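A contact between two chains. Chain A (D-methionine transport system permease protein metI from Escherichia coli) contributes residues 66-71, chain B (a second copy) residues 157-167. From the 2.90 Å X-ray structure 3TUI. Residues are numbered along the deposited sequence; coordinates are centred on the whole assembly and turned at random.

Chain A (66-71) IPFIIL
Chain B 157-167: LVGYSAMGGAV

The contact is apolar and small, burying 288 Å² summed over both sides, and no hydrogen bond crosses it. Chain A enters through an extended turn: Ile66(A) has phi/psi -93/108 and Pro67(A) -53/132. Pro67(A) is the N-cap residue, after which Phe68(A) to Leu71(A) adopt helical angles (phi -49 to -61, psi -35 to -53). Leu71(A) N to Pro67(A) O, 3.0 Å, closes the first turn. Chain B is helical from Leu157(B), with Ser161(B) N to Leu157(B) O at 2.6 Å and Ala162(B) N to Val158(B) O at 2.9 Å. Farther on, Gly164(B) N reaches Ser161(B) O at 3.1 Å and Gly165(B) N reaches Ala162(B) O at 3.2 Å.

Two CA pairs set the register: Pro67(A) CA lies 4.6 Å from Gly159(B) CA, and Ile69(A) CA lies 6.4 Å from Met163(B) CA. Residue numbers therefore rise together along the contact, and the backbones are nearer at the proline end.

That close approach rests on glycine. Pro67(A), its ring puckered C-gamma exo and its CB directed toward chain B, places CB 3.5 Å from Gly159(B) CA. An ideal CB on Gly159(B) would point sideways yet sit only 3.4 Å from Pro67(A) CB, a tight fit. The ring also brings CG to 4.3 Å from Val158(B) CG1; Val158(B) has chi1 166° (t).

Ile69(A) gives up the most area, 74 Å². Its CA-to-CB bond points toward chain B, and chi1 -164° (t) with chi2 -176° (t) extends the longer branch. Of the two alanine methyls, CG2 meets Ala162(B) CB at 4.2 Å and CD1 meets Ala166(B) CB at 4.3 Å, while Ala162(B) O lies near both, 3.8 Å from CG2 and 4.4 Å from CD1. The 3.8 Å approach is van der Waals packing of a methyl on a carbonyl. Small alanine side chains, both pointing toward chain A, receive this isoleucine. CG2 also lies 4.3 Å from Met163(B) N; the methionine side chain, sideways with chi1 -73° (m), chi2 -177° (t) and chi3 148°, comes no nearer than 4.6 Å to the chain A stretch.

Ile70(A) starts sideways, but its end comes nearer: with chi1 -52° (m) and chi2 -62° (m), CG1 lies 4.4 Å from Ala162(B) CB. Ala162(B) thus touches two consecutive isoleucines. Phe68(A), chi1 179° (t) and chi2 68°, also starts sideways, but its end leads away, leaving the side chain no closer than 5.3 Å.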

# COMPACT_ATOMS: atom_id res chain seq x y z
N ILE A 66 -13.60 -32.99 -9.40
CA ILE A 66 -13.92 -34.42 -9.27
C ILE A 66 -13.28 -35.11 -8.06
O ILE A 66 -12.07 -35.37 -8.08
CB ILE A 66 -13.47 -35.19 -10.53
CG1 ILE A 66 -14.14 -34.62 -11.77
CG2 ILE A 66 -13.78 -36.66 -10.40
CD1 ILE A 66 -13.42 -34.94 -13.04
N PRO A 67 -14.08 -35.44 -7.03
CA PRO A 67 -13.46 -35.95 -5.79
C PRO A 67 -12.53 -37.13 -6.08
O PRO A 67 -12.95 -38.05 -6.77
CB PRO A 67 -14.66 -36.41 -4.94
CG PRO A 67 -15.80 -35.55 -5.41
CD PRO A 67 -15.55 -35.37 -6.91
N PHE A 68 -11.31 -37.11 -5.55
CA PHE A 68 -10.26 -38.00 -6.06
C PHE A 68 -10.67 -39.44 -6.20
O PHE A 68 -10.37 -40.08 -7.22
CB PHE A 68 -8.97 -37.93 -5.25
CG PHE A 68 -7.90 -38.86 -5.77
CD1 PHE A 68 -7.31 -38.62 -7.02
CD2 PHE A 68 -7.46 -39.95 -5.01
CE1 PHE A 68 -6.31 -39.46 -7.52
CE2 PHE A 68 -6.47 -40.80 -5.51
CZ PHE A 68 -5.89 -40.55 -6.76
N ILE A 69 -11.35 -39.97 -5.19
CA ILE A 69 -11.72 -41.38 -5.27
C ILE A 69 -12.49 -41.60 -6.56
O ILE A 69 -12.07 -42.43 -7.36
CB ILE A 69 -12.43 -41.90 -4.01
CG1 ILE A 69 -12.39 -43.44 -4.06
CG2 ILE A 69 -13.85 -41.32 -3.87
CD1 ILE A 69 -13.12 -44.10 -2.95
N ILE A 70 -13.55 -40.81 -6.78
CA ILE A 70 -14.29 -40.82 -8.05
C ILE A 70 -13.41 -40.61 -9.29
O ILE A 70 -13.67 -41.16 -10.36
CB ILE A 70 -15.40 -39.78 -8.09
CG1 ILE A 70 -16.27 -39.93 -6.85
CG2 ILE A 70 -16.15 -39.82 -9.46
CD1 ILE A 70 -16.96 -41.25 -6.73
N LEU A 71 -12.38 -39.80 -9.16
CA LEU A 71 -11.44 -39.70 -10.26
C LEU A 71 -10.82 -41.07 -10.50
O LEU A 71 -10.80 -41.54 -11.62
CB LEU A 71 -10.36 -38.65 -10.01
CG LEU A 71 -9.44 -38.56 -11.22
CD1 LEU A 71 -10.22 -38.00 -12.44
CD2 LEU A 71 -8.17 -37.75 -10.92
N LEU B 157 -16.28 -31.17 1.84
CA LEU B 157 -17.14 -32.25 2.33
C LEU B 157 -17.80 -33.20 1.32
O LEU B 157 -17.91 -34.40 1.61
CB LEU B 157 -18.22 -31.69 3.24
CG LEU B 157 -17.66 -31.45 4.63
CD1 LEU B 157 -18.83 -31.24 5.53
CD2 LEU B 157 -16.90 -32.68 5.06
N VAL B 158 -18.26 -32.71 0.17
CA VAL B 158 -18.74 -33.64 -0.87
C VAL B 158 -17.74 -34.76 -1.15
O VAL B 158 -18.07 -35.94 -0.97
CB VAL B 158 -19.06 -32.87 -2.20
CG1 VAL B 158 -19.21 -33.81 -3.42
CG2 VAL B 158 -20.22 -31.90 -2.01
N GLY B 159 -16.52 -34.38 -1.53
CA GLY B 159 -15.42 -35.33 -1.70
C GLY B 159 -15.13 -36.17 -0.46
O GLY B 159 -14.86 -37.36 -0.57
N TYR B 160 -15.19 -35.56 0.71
CA TYR B 160 -15.03 -36.34 1.93
C TYR B 160 -16.12 -37.36 2.04
O TYR B 160 -15.86 -38.53 2.33
CB TYR B 160 -15.06 -35.44 3.15
CG TYR B 160 -13.71 -34.95 3.60
CD1 TYR B 160 -12.67 -34.76 2.70
CD2 TYR B 160 -13.50 -34.63 4.95
CE1 TYR B 160 -11.45 -34.29 3.13
CE2 TYR B 160 -12.30 -34.18 5.40
CZ TYR B 160 -11.26 -34.00 4.49
OH TYR B 160 -10.05 -33.54 4.98
N SER B 161 -17.36 -36.91 1.83
CA SER B 161 -18.56 -37.75 1.84
C SER B 161 -18.42 -38.97 0.92
O SER B 161 -18.80 -40.09 1.30
CB SER B 161 -19.76 -36.89 1.43
OG SER B 161 -20.93 -37.67 1.22
N ALA B 162 -17.85 -38.77 -0.28
CA ALA B 162 -17.64 -39.87 -1.23
C ALA B 162 -16.54 -40.88 -0.82
O ALA B 162 -16.54 -42.02 -1.25
CB ALA B 162 -17.36 -39.33 -2.63
N MET B 163 -15.59 -40.47 0.01
CA MET B 163 -14.59 -41.43 0.43
C MET B 163 -15.27 -42.43 1.31
O MET B 163 -14.77 -43.53 1.51
CB MET B 163 -13.44 -40.74 1.18
CG MET B 163 -12.50 -39.92 0.28
SD MET B 163 -11.08 -39.14 1.09
CE MET B 163 -9.85 -39.17 -0.22
N GLY B 164 -16.43 -42.05 1.84
CA GLY B 164 -17.19 -42.92 2.73
C GLY B 164 -17.84 -44.12 2.07
O GLY B 164 -18.27 -45.05 2.76
N GLY B 165 -17.93 -44.13 0.73
CA GLY B 165 -18.52 -45.25 -0.01
C GLY B 165 -17.72 -46.54 0.15
O GLY B 165 -18.27 -47.61 0.47
N ALA B 166 -16.42 -46.43 -0.09
CA ALA B 166 -15.48 -47.48 0.24
C ALA B 166 -15.69 -48.01 1.67
O ALA B 166 -15.59 -49.21 1.90
CB ALA B 166 -14.06 -46.99 0.06
N VAL B 167 -15.95 -47.14 2.63
CA VAL B 167 -16.25 -47.63 3.98
C VAL B 167 -17.74 -47.76 4.26
O VAL B 167 -18.14 -47.86 5.43
CB VAL B 167 -15.58 -46.84 5.09
CG1 VAL B 167 -14.15 -46.52 4.70
CG2 VAL B 167 -16.41 -45.60 5.48